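Local coordinates for ssDNA binding protein (PDB 4PSM), which probably binds single-stranded DNA, entrapping it in tunnels between the subunits of an oligomer, as befits an archaeal member of the ThermoDBP-related family, at residues G29-P33 with E34-K38; N69-G73 with K74-N78. All coordinates share one frame; numbering follows the deposited sequence.

Contact 1. Residues G29-P33 with E34-K38; sequences GKVFP and EEVVK
Phe32 and Val36 open the helix 33-53 between them: the carbonyl of Phe32, the N-cap residue, accepts Val36 N at 3.3 Å in the carbonyl plane, while Glu35 N reaches the same Phe32 O at 2.8 Å from above that plane with a bent N-H...O angle of 132°. One residue further on, the bond from Val37 N to Pro33 O, 2.9 Å long, is much straighter at 168°. Two donors thus grip Phe32 O just where the extended chain turns into the helix. Among the side chains, Val31 reaches forward to the first turn. Its CG1, held anti to the backbone N (chi1 154°), comes within 3.4 Å of Glu35 CB and also lies against Glu35 CG; the same methyl meets Val36 CG2 at 3.7 Å. A branched aliphatic residue suits this place, since one methyl can fill the notch between two helix side chains. The aliphatic stem of Glu35 supplies the packing, whereas its OE2 leaves to accept a hydrogen bond from Ile75 N. Pro33 and Glu34 lie side by side and point the same way, with Glu34 OE1 folded back to 3.5 Å from Pro33 CD and near Phe32 CB. Proline fits the first helical turn because its ring restricts phi to values near those of a helix, and its nitrogen, which has no hydrogen, would need no acceptor there; outside these segments Pro33 packs on Phe24 of helix 15-26 and on Ser148 of the second subunit. A glycine here would probably leave the backbone freer to turn at the helix start and open a gap beside Glu34 and Phe24. Val31, just before the N-cap, meets Val36 in the fourth helical position: the hydrophobic staple of a helix N-terminus.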
ATOM      1  N   GLY A  29     -21.748   2.497  13.779  1.00 51.82           N
ATOM      2  CA  GLY A  29     -22.087   3.806  13.261  1.00 42.99           C
ATOM      3  C   GLY A  29     -22.893   4.644  14.233  1.00 80.44           C
ATOM      4  O   GLY A  29     -22.853   5.876  14.195  1.00 72.80           O
ATOM      5  N   LYS A  30     -23.631   3.972  15.110  1.00 71.23           N
ATOM      6  CA  LYS A  30     -24.481   4.659  16.075  1.00 48.92           C
ATOM      7  C   LYS A  30     -23.707   5.079  17.328  1.00 44.84           C
ATOM      8  O   LYS A  30     -24.171   5.911  18.101  1.00 40.75           O
ATOM      9  CB  LYS A  30     -25.666   3.770  16.467  1.00 59.96           C
ATOM     10  CG  LYS A  30     -26.541   3.329  15.305  1.00 84.35           C
ATOM     11  CD  LYS A  30     -27.684   2.453  15.790  1.00 96.74           C
ATOM     12  CE  LYS A  30     -28.595   2.038  14.646  1.00124.33           C
ATOM     13  NZ  LYS A  30     -29.744   1.217  15.126  1.00126.31           N
ATOM     14  N   VAL A  31     -22.523   4.513  17.525  1.00 54.30           N
ATOM     15  CA  VAL A  31     -21.792   4.725  18.769  1.00 41.53           C
ATOM     16  C   VAL A  31     -20.277   4.626  18.575  1.00 58.14           C
ATOM     17  O   VAL A  31     -19.794   3.867  17.734  1.00 71.44           O
ATOM     18  CB  VAL A  31     -22.246   3.692  19.845  1.00 69.97           C
ATOM     19  CG1 VAL A  31     -21.158   3.452  20.869  1.00 66.60           C
ATOM     20  CG2 VAL A  31     -23.520   4.152  20.535  1.00 62.67           C
ATOM     21  N   PHE A  32     -19.533   5.400  19.361  1.00 37.19           N
ATOM     22  CA  PHE A  32     -18.078   5.320  19.358  1.00 49.37           C
ATOM     23  C   PHE A  32     -17.598   4.045  20.041  1.00 56.47           C
ATOM     24  O   PHE A  32     -18.159   3.626  21.050  1.00 45.91           O
ATOM     25  CB  PHE A  32     -17.474   6.547  20.044  1.00 67.16           C
ATOM     26  CG  PHE A  32     -17.622   7.818  19.255  1.00 86.81           C
ATOM     27  CD1 PHE A  32     -17.514   7.805  17.872  1.00 81.76           C
ATOM     28  CD2 PHE A  32     -17.877   9.022  19.893  1.00 87.69           C
ATOM     29  CE1 PHE A  32     -17.653   8.968  17.142  1.00 82.33           C
ATOM     30  CE2 PHE A  32     -18.019  10.191  19.168  1.00 64.61           C
ATOM     31  CZ  PHE A  32     -17.906  10.163  17.792  1.00 89.21           C
ATOM     32  N   PRO A  33     -16.545   3.427  19.492  1.00 52.69           N
ATOM     33  CA  PRO A  33     -16.007   2.160  20.001  1.00 52.28           C
ATOM     34  C   PRO A  33     -15.765   2.183  21.506  1.00 52.74           C
ATOM     35  O   PRO A  33     -16.111   1.219  22.191  1.00 64.34           O
ATOM     36  CB  PRO A  33     -14.679   2.022  19.250  1.00 48.69           C
ATOM     37  CG  PRO A  33     -14.914   2.741  17.970  1.00 59.52           C
ATOM     38  CD  PRO A  33     -15.808   3.912  18.313  1.00 32.08           C
ATOM     39  N   GLU A  34     -15.183   3.267  22.014  1.00 32.71           N
ATOM     40  CA  GLU A  34     -14.890   3.363  23.440  1.00 56.42           C
ATOM     41  C   GLU A  34     -16.154   3.192  24.277  1.00 56.15           C
ATOM     42  O   GLU A  34     -16.106   2.668  25.386  1.00 40.06           O
ATOM     43  CB  GLU A  34     -14.191   4.685  23.785  1.00 53.86           C
ATOM     44  CG  GLU A  34     -14.372   5.782  22.746  1.00 92.98           C
ATOM     45  CD  GLU A  34     -13.447   5.620  21.550  1.00 94.62           C
ATOM     46  OE1 GLU A  34     -13.873   5.948  20.423  1.00 69.16           O
ATOM     47  OE2 GLU A  34     -12.293   5.169  21.741  1.00 84.10           O
ATOM     48  N   GLU A  35     -17.287   3.637  23.748  1.00 33.19           N
ATOM     49  CA  GLU A  35     -18.557   3.467  24.454  1.00 32.49           C
ATOM     50  C   GLU A  35     -18.989   2.004  24.452  1.00 49.58           C
ATOM     51  O   GLU A  35     -19.457   1.492  25.466  1.00 37.21           O
ATOM     52  CB  GLU A  35     -19.658   4.347  23.841  1.00 33.88           C
ATOM     53  CG  GLU A  35     -21.059   4.066  24.363  1.00 69.01           C
ATOM     54  CD  GLU A  35     -21.207   4.345  25.851  1.00 83.17           C
ATOM     55  OE1 GLU A  35     -20.359   5.067  26.412  1.00 75.95           O
ATOM     56  OE2 GLU A  35     -22.175   3.841  26.461  1.00 60.59           O
ATOM     57  N   VAL A  36     -18.828   1.342  23.307  1.00 35.50           N
ATOM     58  CA  VAL A  36     -19.123  -0.074  23.184  1.00 37.84           C
ATOM     59  C   VAL A  36     -18.293  -0.867  24.184  1.00 58.99           C
ATOM     60  O   VAL A  36     -18.810  -1.719  24.910  1.00 31.09           O
ATOM     61  CB  VAL A  36     -18.831  -0.585  21.766  1.00 40.21           C
ATOM     62  CG1 VAL A  36     -18.881  -2.107  21.721  1.00 45.70           C
ATOM     63  CG2 VAL A  36     -19.811   0.015  20.775  1.00 20.67           C
ATOM     64  N   VAL A  37     -17.000  -0.577  24.227  1.00 50.76           N
ATOM     65  CA  VAL A  37     -16.108  -1.262  25.149  1.00 55.56           C
ATOM     66  C   VAL A  37     -16.558  -1.026  26.582  1.00 47.85           C
ATOM     67  O   VAL A  37     -16.559  -1.935  27.408  1.00 53.78           O
ATOM     68  CB  VAL A  37     -14.653  -0.794  24.975  1.00 38.60           C
ATOM     69  CG1 VAL A  37     -13.809  -1.176  26.188  1.00 31.38           C
ATOM     70  CG2 VAL A  37     -14.065  -1.377  23.706  1.00 52.28           C
ATOM     71  N   LYS A  38     -16.953   0.207  26.860  1.00 39.14           N
ATOM     72  CA  LYS A  38     -17.349   0.608  28.197  1.00 34.15           C
ATOM     73  C   LYS A  38     -18.681  -0.049  28.582  1.00 45.37           C
ATOM     74  O   LYS A  38     -18.823  -0.592  29.670  1.00 30.78           O
ATOM     75  CB  LYS A  38     -17.437   2.137  28.267  1.00 53.45           C
ATOM     76  CG  LYS A  38     -17.613   2.719  29.655  1.00 88.52           C
ATOM     77  CD  LYS A  38     -19.073   2.761  30.072  1.00102.31           C
ATOM     78  CE  LYS A  38     -19.373   4.019  30.874  1.00119.07           C
ATOM     79  NZ  LYS A  38     -18.379   4.231  31.963  1.00113.34           N
TER

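Contact 2. Residues N69-G73 with K74-N78; sequences NIEDG and KIVWN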
ATOM      1  N   ASN A  69     -30.875   0.715  25.071  1.00 78.80           N
ATOM      2  CA  ASN A  69     -31.190   1.859  24.245  1.00 72.53           C
ATOM      3  C   ASN A  69     -29.965   2.723  24.044  1.00 77.88           C
ATOM      4  O   ASN A  69     -29.077   2.774  24.899  1.00 55.43           O
ATOM      5  CB  ASN A  69     -32.321   2.671  24.864  1.00 98.00           C
ATOM      6  CG  ASN A  69     -33.531   2.746  23.965  1.00127.95           C
ATOM      7  OD1 ASN A  69     -33.597   3.582  23.061  1.00138.80           O
ATOM      8  ND2 ASN A  69     -34.500   1.871  24.205  1.00120.37           N
ATOM      9  N   ILE A  70     -29.913   3.385  22.896  1.00 52.98           N
ATOM     10  CA  ILE A  70     -28.855   4.339  22.629  1.00 63.28           C
ATOM     11  C   ILE A  70     -29.421   5.733  22.853  1.00 60.41           C
ATOM     12  O   ILE A  70     -30.352   6.159  22.173  1.00 43.93           O
ATOM     13  CB  ILE A  70     -28.296   4.176  21.207  1.00 63.79           C
ATOM     14  CG1 ILE A  70     -27.820   2.734  20.993  1.00 47.03           C
ATOM     15  CG2 ILE A  70     -27.168   5.170  20.956  1.00 71.29           C
ATOM     16  CD1 ILE A  70     -27.186   2.485  19.643  1.00 88.38           C
ATOM     17  N   GLU A  71     -28.880   6.428  23.843  1.00 63.08           N
ATOM     18  CA  GLU A  71     -29.334   7.771  24.153  1.00 41.19           C
ATOM     19  C   GLU A  71     -28.137   8.703  24.235  1.00 56.60           C
ATOM     20  O   GLU A  71     -27.261   8.519  25.080  1.00 34.05           O
ATOM     21  CB  GLU A  71     -30.113   7.778  25.467  1.00 49.09           C
ATOM     22  CG  GLU A  71     -30.742   9.121  25.808  1.00124.95           C
ATOM     23  CD  GLU A  71     -31.563   9.075  27.082  1.00136.51           C
ATOM     24  OE1 GLU A  71     -31.383   8.124  27.873  1.00134.55           O
ATOM     25  OE2 GLU A  71     -32.390   9.990  27.292  1.00126.54           O
ATOM     26  N   ASP A  72     -28.099   9.689  23.343  1.00 74.90           N
ATOM     27  CA  ASP A  72     -26.984  10.623  23.284  1.00 58.33           C
ATOM     28  C   ASP A  72     -25.696   9.850  23.055  1.00 30.81           C
ATOM     29  O   ASP A  72     -24.688  10.090  23.717  1.00 75.05           O
ATOM     30  CB  ASP A  72     -26.895  11.428  24.581  1.00 92.24           C
ATOM     31  CG  ASP A  72     -28.226  12.037  24.980  1.00 85.07           C
ATOM     32  OD1 ASP A  72     -28.891  12.644  24.116  1.00101.99           O
ATOM     33  OD2 ASP A  72     -28.611  11.897  26.157  1.00 79.71           O
ATOM     34  N   GLY A  73     -25.751   8.896  22.130  1.00 58.95           N
ATOM     35  CA  GLY A  73     -24.590   8.103  21.771  1.00 44.11           C
ATOM     36  C   GLY A  73     -24.060   7.255  22.913  1.00 52.78           C
ATOM     37  O   GLY A  73     -22.912   6.818  22.888  1.00 50.28           O
ATOM     38  N   LYS A  74     -24.899   7.027  23.919  1.00 46.04           N
ATOM     39  CA  LYS A  74     -24.514   6.204  25.066  1.00 68.46           C
ATOM     40  C   LYS A  74     -25.402   4.975  25.171  1.00 40.03           C
ATOM     41  O   LYS A  74     -26.620   5.070  25.067  1.00 46.17           O
ATOM     42  CB  LYS A  74     -24.597   7.006  26.367  1.00 40.60           C
ATOM     43  CG  LYS A  74     -23.552   8.094  26.501  1.00 74.70           C
ATOM     44  CD  LYS A  74     -22.293   7.563  27.161  1.00 73.94           C
ATOM     45  CE  LYS A  74     -21.308   8.686  27.442  1.00113.93           C
ATOM     46  NZ  LYS A  74     -20.164   8.224  28.275  1.00109.67           N
ATOM     47  N   ILE A  75     -24.790   3.817  25.373  1.00 65.87           N
ATOM     48  CA  ILE A  75     -25.556   2.587  25.533  1.00 46.76           C
ATOM     49  C   ILE A  75     -26.093   2.484  26.960  1.00 51.71           C
ATOM     50  O   ILE A  75     -25.327   2.418  27.924  1.00 38.63           O
ATOM     51  CB  ILE A  75     -24.717   1.336  25.186  1.00 66.40           C
ATOM     52  CG1 ILE A  75     -24.261   1.388  23.726  1.00 54.80           C
ATOM     53  CG2 ILE A  75     -25.516   0.063  25.438  1.00 56.55           C
ATOM     54  CD1 ILE A  75     -23.302   0.291  23.345  1.00 36.37           C
ATOM     55  N   VAL A  76     -27.414   2.492  27.090  1.00 36.49           N
ATOM     56  CA  VAL A  76     -28.037   2.327  28.398  1.00 51.28           C
ATOM     57  C   VAL A  76     -28.716   0.961  28.477  1.00 56.54           C
ATOM     58  O   VAL A  76     -29.693   0.678  27.781  1.00 46.69           O
ATOM     59  CB  VAL A  76     -29.006   3.495  28.759  1.00 70.50           C
ATOM     60  CG1 VAL A  76     -28.531   4.805  28.129  1.00 61.67           C
ATOM     61  CG2 VAL A  76     -30.432   3.186  28.352  1.00 64.93           C
ATOM     62  N   TRP A  77     -28.157   0.090  29.303  1.00 42.46           N
ATOM     63  CA  TRP A  77     -28.696  -1.247  29.432  1.00 61.46           C
ATOM     64  C   TRP A  77     -30.015  -1.187  30.179  1.00 62.05           C
ATOM     65  O   TRP A  77     -30.228  -0.309  31.012  1.00 67.94           O
ATOM     66  CB  TRP A  77     -27.719  -2.162  30.171  1.00 39.26           C
ATOM     67  CG  TRP A  77     -26.413  -2.367  29.459  1.00 60.00           C
ATOM     68  CD1 TRP A  77     -25.179  -1.956  29.875  1.00 30.87           C
ATOM     69  CD2 TRP A  77     -26.212  -3.037  28.207  1.00 43.59           C
ATOM     70  NE1 TRP A  77     -24.219  -2.333  28.962  1.00 42.36           N
ATOM     71  CE2 TRP A  77     -24.827  -2.995  27.929  1.00 55.88           C
ATOM     72  CE3 TRP A  77     -27.067  -3.669  27.294  1.00 38.99           C
ATOM     73  CZ2 TRP A  77     -24.279  -3.562  26.780  1.00 33.15           C
ATOM     74  CZ3 TRP A  77     -26.522  -4.225  26.150  1.00 35.15           C
ATOM     75  CH2 TRP A  77     -25.139  -4.167  25.902  1.00 45.61           C
ATOM     76  N   ASN A  78     -30.908  -2.110  29.847  1.00 57.88           N
ATOM     77  CA  ASN A  78     -32.102  -2.353  30.641  1.00 42.27           C
ATOM     78  C   ASN A  78     -31.917  -3.677  31.369  1.00 72.84           C
ATOM     79  O   ASN A  78     -32.292  -4.737  30.863  1.00 38.76           O
ATOM     80  CB  ASN A  78     -33.339  -2.398  29.749  1.00 37.08           C
ATOM     81  CG  ASN A  78     -34.604  -2.707  30.525  1.00 86.98           C
ATOM     82  OD1 ASN A  78     -34.632  -2.627  31.754  1.00 91.74           O
ATOM     83  ND2 ASN A  78     -35.662  -3.063  29.807  1.00 66.71           N
TER
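Asn69 and Val76 form the regular end of this hairpin: Val76 N meets Asn69 O at 2.8 Å in an almost straight bond (177°), and Asn69 N returns one to Val76 O at 3.0 Å. Next comes the non-hydrogen-bonded pair Ile70 and Ile75, where Ile70 CA lies 3.4 Å from Lys74 O and Ile75 CA faces Asn69 O in CA-H...O contacts. These two isoleucines share a face of the sheet turned to the protein interior; Ile75 packs on Leu23 and Ala39, and its CG2 sits 3.9 Å above the ring of Trp77, over its centre. Branched residues suit both strand backbone and core here. The other face is looser and more exposed. Val76 CG2 approaches Asn69 CB at 4.0 Å, and the extended, exposed chain of Glu71 touches Val76 CG1 loosely through its CB. At the turn, Lys74 CG, anti to its own carbonyl carbon (chi1 -69°), lies 3.6 Å from Asp72 O. Glu71 to Lys74 make a type I' turn, whose two central residues, Asp72 and Gly73, both take positive phi, easy for glycine and tolerated by aspartate. The closing bond from Lys74 N to Glu71 O is bent, its donor well above the carbonyl plane, whereas Glu71 N to Lys74 O is straighter at 168°. Cohesion thus rests chiefly on backbone bonds, with burial on the isoleucine face and exposed charges, Lys74 pairing weakly with Glu35.

Overall arrangement
Contact 1 is the more buried of the two, its Glu35 and Val36 lying inside the fold, whereas contact 2 is a surface hairpin with one apolar face. Each is local to its own elements: contact 1 starts helix 33-53, and contact 2 joins strands 61-71 and 74-87. Their centres lie about 10 Å apart, and they touch directly. Besides the bond Glu35 makes to the hairpin backbone, its OE1 packs against Lys74 CD at 3.2 Å, and Val31 packs beside both Ile70 and the Gly73 carbonyl. Backbone bonds of the first helical turn and valine packing thus govern contact 1, strand pairing contact 2, with Glu35 as one polar tie among several apolar contacts between helix and sheet.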